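Local coordinates for probable dehydrogenase (Bordetella bronchiseptica, PDB 3MOI) that probably catalyses an NAD(P)-dependent oxidation or reduction, as a member of the GFO/IDH/MocA dehydrogenase family with a Rossmann-fold cofactor domain, at the interface of chains A and B. Residues are numbered along the deposited sequence; one frame, centred on the assembly and turned at random. Chains: chain A/B, Probable dehydrogenase.

Contact 1: the interface of chains A and B. Residues chain A 217, 219, 223-225, 384; chain B 198, 200, 215, 382.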
# COMPACT_ATOMS: atom_id res chain seq x y z
N MET A 217 4.44 -4.63 -8.00
CA MET A 217 3.13 -4.97 -8.44
C MET A 217 3.23 -6.33 -9.12
O MET A 217 3.94 -6.51 -10.17
CB MET A 217 2.53 -3.95 -9.41
CG MET A 217 0.97 -4.13 -9.40
SD MET A 217 -0.09 -3.10 -10.35
CE MET A 217 1.09 -1.90 -10.37
N THR A 219 1.34 -9.24 -11.12
CA THR A 219 0.16 -9.57 -11.89
C THR A 219 -0.21 -11.07 -11.71
O THR A 219 0.62 -11.94 -11.89
CB THR A 219 0.36 -9.28 -13.36
OG1 THR A 219 0.66 -7.89 -13.51
CG2 THR A 219 -0.92 -9.65 -14.16
N GLY A 223 -5.94 -11.86 -14.10
CA GLY A 223 -5.95 -10.40 -14.30
C GLY A 223 -5.95 -9.65 -12.98
O GLY A 223 -5.59 -8.47 -12.94
N ALA A 224 -6.31 -10.32 -11.88
CA ALA A 224 -6.14 -9.71 -10.56
C ALA A 224 -4.66 -9.31 -10.36
O ALA A 224 -3.78 -9.96 -10.92
CB ALA A 224 -6.61 -10.64 -9.50
N CYS A 225 -4.40 -8.25 -9.62
CA CYS A 225 -3.03 -7.91 -9.18
C CYS A 225 -2.86 -7.73 -7.67
O CYS A 225 -3.80 -7.43 -6.98
CB CYS A 225 -2.56 -6.64 -9.83
SG CYS A 225 -2.67 -6.72 -11.65
N GLN A 384 8.40 -4.42 -16.59
CA GLN A 384 7.61 -5.55 -16.14
C GLN A 384 8.17 -6.81 -16.76
O GLN A 384 8.45 -6.86 -17.93
CB GLN A 384 6.18 -5.41 -16.56
CG GLN A 384 5.31 -6.64 -16.20
CD GLN A 384 3.83 -6.29 -16.12
OE1 GLN A 384 3.38 -5.67 -15.17
NE2 GLN A 384 3.09 -6.71 -17.09
N ARG B 198 2.17 1.09 -14.71
CA ARG B 198 1.53 -0.20 -14.68
C ARG B 198 0.32 -0.11 -13.76
O ARG B 198 0.49 0.14 -12.55
CB ARG B 198 2.51 -1.25 -14.16
CG ARG B 198 1.93 -2.64 -14.02
CD ARG B 198 1.41 -3.20 -15.36
NE ARG B 198 0.81 -4.51 -15.16
CZ ARG B 198 -0.49 -4.77 -15.24
NH1 ARG B 198 -1.30 -3.79 -15.59
NH2 ARG B 198 -0.96 -6.01 -14.99
N MET B 200 -4.05 -1.68 -12.95
CA MET B 200 -5.16 -2.62 -13.13
C MET B 200 -6.32 -1.85 -12.55
O MET B 200 -6.14 -1.26 -11.50
CB MET B 200 -4.96 -3.82 -12.21
CG MET B 200 -6.13 -4.89 -12.21
SD MET B 200 -6.51 -5.47 -10.54
CE MET B 200 -7.20 -3.95 -9.90
N ALA B 215 -5.24 -0.48 -8.77
CA ALA B 215 -3.92 -0.69 -8.22
C ALA B 215 -2.90 -0.29 -9.28
O ALA B 215 -3.01 -0.76 -10.43
CB ALA B 215 -3.71 -2.20 -7.72
N GLY B 382 -2.63 -5.12 -19.77
CA GLY B 382 -1.73 -5.86 -18.88
C GLY B 382 -0.27 -5.42 -18.90
O GLY B 382 0.55 -6.01 -18.21
O HOH W 1 -3.99 -7.11 -14.84
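B:Arg198 and B:Met200 lie in the extended strand 194-202 and meet the strand-turn-strand of A:Thr219 and A:Cys225, where A:Gly223 turns the chain with a positive phi of 103°. B:Arg198 carries most of the polar contact. Its CG stands opposite the backbone N (chi1 177°) and the chain kinks at the next bond, so that the guanidinium reaches past A:Met217 to the other subunit. B:Arg198 NE donates to the A:Gln384 side-chain carbonyl OE1 at 2.8 Å, on a lone pair in the carbonyl plane. The amide and guanidinium planes are steeply inclined to one another, 74° apart. B:Arg198 NH2 donates to the A:Thr219 hydroxyl OG1 at 2.9 Å, with the oxygen slightly out of the guanidinium plane, and a water links the same nitrogen to the A:Gly223 carbonyl. The far end of the amide is also used: A:Gln384 NE2 donates to B:Gly382 O at 2.9 Å. The A:Gln384 amide is thus held at both its oxygen and its nitrogen, and the guanidinium is met at its edge by the glutamine, the threonine and the water, with the B:Gly382 carbonyl oxygen over one face. Further along, B:Met200 bends over A:Cys225, B:Met200 CB lying 3.7 Å from A:Cys225 SG, while its sulfur lies near the A:Cys225 backbone N. The site lies at the end of the sheet-to-sheet interface where the C-terminal tails of the two chains, just after helix 362-381, approach each other.

Contact 2: the interface of chains A and B. Residues chain A 200, 213-215, 230-231; chain B 146-147, 306.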
# COMPACT_ATOMS: atom_id res chain seq x y z
N MET A 200 10.84 -2.48 -7.96
CA MET A 200 11.96 -1.54 -7.78
C MET A 200 12.48 -1.93 -6.43
O MET A 200 11.68 -2.13 -5.54
CB MET A 200 11.41 -0.13 -7.63
CG MET A 200 12.48 1.01 -7.33
SD MET A 200 11.91 2.16 -6.08
CE MET A 200 11.94 1.05 -4.68
N ASN A 213 14.54 -2.14 0.91
CA ASN A 213 13.12 -1.88 0.54
C ASN A 213 12.73 -2.29 -0.85
O ASN A 213 13.52 -2.29 -1.79
CB ASN A 213 12.77 -0.42 0.72
CG ASN A 213 13.58 0.52 -0.21
OD1 ASN A 213 14.79 0.53 -0.19
ND2 ASN A 213 12.91 1.30 -1.00
N CYS A 214 11.45 -2.50 -1.03
CA CYS A 214 10.99 -2.91 -2.32
C CYS A 214 9.60 -2.48 -2.53
O CYS A 214 8.80 -2.66 -1.65
CB CYS A 214 10.98 -4.40 -2.38
SG CYS A 214 10.14 -5.10 -3.83
N ALA A 215 9.30 -2.01 -3.74
CA ALA A 215 7.94 -1.77 -4.15
C ALA A 215 7.67 -2.63 -5.38
O ALA A 215 8.46 -2.58 -6.34
CB ALA A 215 7.66 -0.21 -4.42
N TYR A 230 7.64 -3.30 0.95
CA TYR A 230 8.42 -3.74 2.14
C TYR A 230 9.53 -2.74 2.36
O TYR A 230 10.22 -2.37 1.39
CB TYR A 230 9.08 -5.12 1.95
CG TYR A 230 9.66 -5.59 3.23
CD1 TYR A 230 8.99 -6.48 4.02
CD2 TYR A 230 10.86 -5.05 3.72
CE1 TYR A 230 9.51 -6.88 5.21
CE2 TYR A 230 11.36 -5.42 4.88
CZ TYR A 230 10.67 -6.35 5.65
OH TYR A 230 11.17 -6.75 6.86
N SER A 231 9.72 -2.33 3.61
CA SER A 231 10.88 -1.50 3.99
C SER A 231 11.36 -1.88 5.40
O SER A 231 10.53 -2.12 6.31
CB SER A 231 10.48 -0.04 3.98
OG SER A 231 11.56 0.80 4.31
N SER B 146 13.13 7.12 -2.26
CA SER B 146 13.28 5.83 -2.94
C SER B 146 11.96 5.33 -3.49
O SER B 146 11.90 4.80 -4.59
CB SER B 146 13.87 4.77 -1.99
OG SER B 146 14.04 3.52 -2.69
N MET B 147 10.89 5.52 -2.75
CA MET B 147 9.61 4.98 -3.13
C MET B 147 8.53 5.67 -2.34
O MET B 147 8.79 6.13 -1.29
CB MET B 147 9.57 3.45 -2.95
CG MET B 147 9.43 2.85 -1.50
SD MET B 147 9.30 1.04 -1.45
CE MET B 147 9.34 0.94 0.33
N THR B 306 9.15 6.90 1.53
CA THR B 306 10.29 6.37 2.19
C THR B 306 11.58 6.91 1.58
O THR B 306 11.92 6.71 0.41
CB THR B 306 10.17 4.79 2.46
OG1 THR B 306 11.23 4.06 1.85
CG2 THR B 306 8.90 4.24 2.13
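The A:Asn213 amide meets B:Ser146 through its edge: A:Asn213 ND2 donates to the B:Ser146 hydroxyl OG at 3.0 Å, nearly straight and with the oxygen close to the amide plane. The same nitrogen also points a weak bond at the B:Met147 sulfur, so the two serve different N-H directions. B:Met147 is the main intruding side chain. Its CG lies between the backbone N and carbonyl carbon (chi1 76°), and from there the chain runs extended into chain A from the direction opposite to A:Asn213, passing the amide nitrogen with its sulfur and bringing its methyl alongside A:Asn213 CB. B:Met147 SD rests 3.6 Å from A:Ala215 CB, and B:Met147 CE comes within 3.7 Å of A:Asn213 CB, with A:Ser231 CB slightly farther. The backbone O of A:Tyr230 borders the same methyl. A:Met200 slants across the base of this side chain, A:Met200 CE lying 3.8 Å from B:Met147 CB, while its sulfur packs close to the B:Ser146 carbonyl. The patch thus buries the methionine among strands 194-202, 213-220 and 225-231, and the asparagine-serine bond may help set its position. It appears to hold strand 145-153 of one subunit against the sheet of the other in the two-fold dimer.

Contact 3: the interface of chains A and B. Residues chain A 153, 231, 235-236; chain B 147, 304, 306, 311.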
# COMPACT_ATOMS: atom_id res chain seq x y z
N TYR A 153 6.40 -2.34 7.03
CA TYR A 153 7.57 -1.51 7.36
C TYR A 153 8.09 -2.02 8.70
O TYR A 153 7.31 -2.20 9.67
CB TYR A 153 7.16 -0.00 7.47
CG TYR A 153 6.61 0.56 6.17
CD1 TYR A 153 5.41 0.13 5.66
CD2 TYR A 153 7.32 1.49 5.44
CE1 TYR A 153 4.92 0.63 4.46
CE2 TYR A 153 6.84 1.99 4.24
CZ TYR A 153 5.67 1.54 3.75
OH TYR A 153 5.21 2.08 2.56
N SER A 231 9.72 -2.33 3.61
CA SER A 231 10.88 -1.50 3.99
C SER A 231 11.36 -1.88 5.40
O SER A 231 10.53 -2.12 6.31
CB SER A 231 10.48 -0.04 3.98
OG SER A 231 11.56 0.80 4.31
N HIS A 235 12.36 2.69 10.30
CA HIS A 235 11.78 4.02 10.32
C HIS A 235 10.31 3.81 10.62
O HIS A 235 9.98 3.51 11.75
CB HIS A 235 12.01 4.71 9.00
CG HIS A 235 13.43 5.11 8.79
ND1 HIS A 235 13.98 5.24 7.53
CD2 HIS A 235 14.41 5.41 9.67
CE1 HIS A 235 15.24 5.62 7.65
NE2 HIS A 235 15.53 5.72 8.93
N PHE A 236 9.39 3.94 9.66
CA PHE A 236 7.98 3.71 10.00
C PHE A 236 7.88 2.28 10.52
O PHE A 236 8.69 1.42 10.16
CB PHE A 236 7.04 3.94 8.82
CG PHE A 236 5.59 3.73 9.17
CD1 PHE A 236 4.99 4.46 10.16
CD2 PHE A 236 4.85 2.78 8.54
CE1 PHE A 236 3.67 4.26 10.49
CE2 PHE A 236 3.53 2.58 8.88
CZ PHE A 236 2.95 3.33 9.86
N MET B 147 10.89 5.52 -2.75
CA MET B 147 9.61 4.98 -3.13
C MET B 147 8.53 5.67 -2.34
O MET B 147 8.79 6.13 -1.29
CB MET B 147 9.57 3.45 -2.95
CG MET B 147 9.43 2.85 -1.50
SD MET B 147 9.30 1.04 -1.45
CE MET B 147 9.34 0.94 0.33
N LEU B 304 2.84 7.31 2.46
CA LEU B 304 4.09 6.95 3.12
C LEU B 304 5.33 7.11 2.22
O LEU B 304 5.52 6.36 1.26
CB LEU B 304 4.00 5.47 3.62
CG LEU B 304 2.97 5.17 4.75
CD1 LEU B 304 2.36 3.79 4.77
CD2 LEU B 304 3.62 5.45 6.08
N THR B 306 9.15 6.90 1.53
CA THR B 306 10.29 6.37 2.19
C THR B 306 11.58 6.91 1.58
O THR B 306 11.92 6.71 0.41
CB THR B 306 10.17 4.79 2.46
OG1 THR B 306 11.23 4.06 1.85
CG2 THR B 306 8.90 4.24 2.13
N ASP B 311 11.15 7.65 6.96
CA ASP B 311 9.85 7.55 6.33
C ASP B 311 9.06 8.76 6.76
O ASP B 311 9.18 9.20 7.90
CB ASP B 311 9.11 6.26 6.70
CG ASP B 311 9.84 4.99 6.21
OD1 ASP B 311 10.63 5.07 5.23
OD2 ASP B 311 9.68 3.93 6.85
O HOH W 2 11.44 1.90 6.66
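B:Asp311 sets its carboxylate against the backbone of A:His235 and A:Phe236, and with the packing of B:Leu304 on the phenylalanine this forms the tight part of the contact. B:Asp311 OD2 accepts the backbone N-H of A:Phe236 N at 2.8 Å, on its anti side and 33° out of the carboxylate plane. A:His235 CB also leans on this carboxylate, and its imidazole plane stands nearly perpendicular to it. With CG of A:Phe236 opposite the backbone N (chi1 -179°), the ring swings toward the leucine while the N-H faces the aspartate. B:Leu304 CD2 lies over the A:Phe236 face, 4.0 Å from the ring centroid and displaced toward the rim, in a CH-pi contact. The other branch, CD1, turns more loosely to A:Tyr153, whereas B:Thr306 CG2 meets the tyrosine ring edge-on, 3.7 Å from A:Tyr153 CE2.

Toward A:Ser231 the contact is looser: a water bridges its hydroxyl OG to B:Asp311 OD2, which also accepts the A:Phe236 N-H. A:His235 ND1 stays 4.1 Å from B:Asp311 OD1, where any electrostatic attraction would depend on the histidine's charge. The site appears to tie the loop after strand 225-231 to the hairpin of strands 302-307 and 310-314, combining apolar packing with a backbone-carboxylate bond between subunits.

Contacts 2 and 3 are neighbours, their C-alpha centres about 7 Å apart, and share A:Ser231, B:Met147 and B:Thr306; together they form one continuous strip. Contact 1 stands apart, about 18 Å from contact 2 and 23 Å from contact 3. Strands 194-202 and 213-220 take part in contacts 1 and 2, strand 225-231 in all three, and strands 145-153 and 302-307 in contacts 2 and 3. Met200 and Ala215 come from chain B in contact 1 and from chain A in contact 2. Two-fold symmetry repeats each contact, giving a long sheet-to-sheet interface consistent with a dimer, though the structure alone does not establish that state in solution.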